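Pex protein (Anabaena sp. PCC 7120, PDB 2DQL) is a circadian clock-associated protein of the PadR-like transcriptional regulator family that probably binds DNA through a winged-helix fold to regulate transcription. Local coordinates at the interface of chains A and B. Sequence-based numbering; all coordinates share one arbitrary frame. Chains: chain A/B, Pex protein.

The interface of chains A and B. Residues chain A 21-22, 25, 105, 109; chain B 9-10.
B:Phe10 pushes its ring between A:Cys25 of helix 20-31 and A:Leu105 and A:Tyr109 of helix 96-112, while B:Phe9, next to it on the N-terminal helix 3-11, packs against A:Glu21 and A:Val22 of the first of these. The exchange of this helix between the two copies is two-fold symmetric and may well serve dimerisation, although the structure alone does not prove that the pair forms in the cell.

Non-aromatic side chains of chain A pack on both phenylalanines. The CB of A:Leu105 sits 3.9 Å above one face of the B:Phe10 ring, measured to its plane and offset toward the rim, and its methyl CD1 reaches ring atom CD2 of B:Phe10 at 3.6 Å. The outer CE2 side of the ring meets sulfur, with A:Cys25 SG 3.8 Å from B:Phe10 CE2. On the neighbouring phenylalanine, A:Val22 CG2 packs on B:Phe9 CE2 at 3.4 Å. The A:Glu21 side chain crosses B:Phe9 at about a right angle, its CB 3.8 Å from B:Phe9 CG; a bend at chi2 (91°) carries the carboxylate along the CD1 side of that ring.

Among the aromatic groups, A:Tyr109 stands at the edge of B:Phe10, with its CG in the plane of that ring. With B:Phe9 CG anti to the backbone N (chi1 178°), the B:Phe10 ring lies between B:Phe9 CD2, over the centre of one face, and A:Leu105 CB on the other. An alanine in place of B:Phe10 would probably leave a gap between A:Leu105 and A:Tyr109 and deprive B:Phe9 of its intrachain support. At the tyrosine edge, A:Tyr109 CD1 lies 3.6 Å from B:Phe10 CE1.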
# COMPACT_ATOMS: atom_id res chain seq x y z
N GLU A 21 9.99 2.36 -5.24
CA GLU A 21 10.66 3.65 -5.21
C GLU A 21 11.27 3.97 -3.85
O GLU A 21 12.40 4.44 -3.77
CB GLU A 21 9.69 4.77 -5.63
CG GLU A 21 9.18 4.64 -7.06
CD GLU A 21 7.89 3.83 -7.18
OE1 GLU A 21 7.67 2.89 -6.39
OE2 GLU A 21 7.10 4.13 -8.10
N VAL A 22 10.52 3.70 -2.79
CA VAL A 22 10.99 3.97 -1.44
C VAL A 22 12.06 2.95 -1.03
O VAL A 22 13.07 3.31 -0.43
CB VAL A 22 9.83 3.93 -0.42
CG1 VAL A 22 10.36 4.16 0.99
CG2 VAL A 22 8.79 5.00 -0.78
N CYS A 25 15.56 3.79 -2.24
CA CYS A 25 16.23 4.82 -1.45
C CYS A 25 16.68 4.28 -0.10
O CYS A 25 17.77 4.59 0.37
CB CYS A 25 15.29 6.02 -1.26
SG CYS A 25 14.84 6.80 -2.82
N LEU A 105 16.11 11.27 0.44
CA LEU A 105 14.68 11.15 0.20
C LEU A 105 14.08 10.15 1.19
O LEU A 105 12.98 10.36 1.70
CB LEU A 105 14.41 10.68 -1.24
CG LEU A 105 14.86 11.65 -2.35
CD1 LEU A 105 14.49 11.08 -3.72
CD2 LEU A 105 14.19 13.01 -2.13
N TYR A 109 11.42 10.99 4.08
CA TYR A 109 10.20 10.19 3.97
C TYR A 109 9.84 9.53 5.30
O TYR A 109 8.68 9.57 5.74
CB TYR A 109 10.39 9.11 2.91
CG TYR A 109 9.25 8.12 2.79
CD1 TYR A 109 8.13 8.42 2.02
CD2 TYR A 109 9.30 6.89 3.44
CE1 TYR A 109 7.09 7.50 1.88
CE2 TYR A 109 8.27 5.96 3.31
CZ TYR A 109 7.17 6.27 2.52
OH TYR A 109 6.17 5.34 2.36
N PHE B 9 8.05 10.20 -7.47
CA PHE B 9 7.27 9.55 -6.42
C PHE B 9 7.18 10.41 -5.17
O PHE B 9 6.13 10.50 -4.53
CB PHE B 9 7.90 8.21 -6.04
CG PHE B 9 7.18 7.50 -4.93
CD1 PHE B 9 6.13 6.64 -5.20
CD2 PHE B 9 7.52 7.75 -3.60
CE1 PHE B 9 5.42 6.03 -4.17
CE2 PHE B 9 6.81 7.15 -2.56
CZ PHE B 9 5.76 6.30 -2.85
N PHE B 10 8.29 11.04 -4.81
CA PHE B 10 8.35 11.89 -3.63
C PHE B 10 7.84 13.30 -3.92
O PHE B 10 7.24 13.93 -3.05
CB PHE B 10 9.79 11.95 -3.11
CG PHE B 10 10.28 10.65 -2.56
CD1 PHE B 10 9.90 10.22 -1.29
CD2 PHE B 10 11.09 9.82 -3.33
CE1 PHE B 10 10.32 8.99 -0.79
CE2 PHE B 10 11.52 8.59 -2.83
CZ PHE B 10 11.13 8.18 -1.57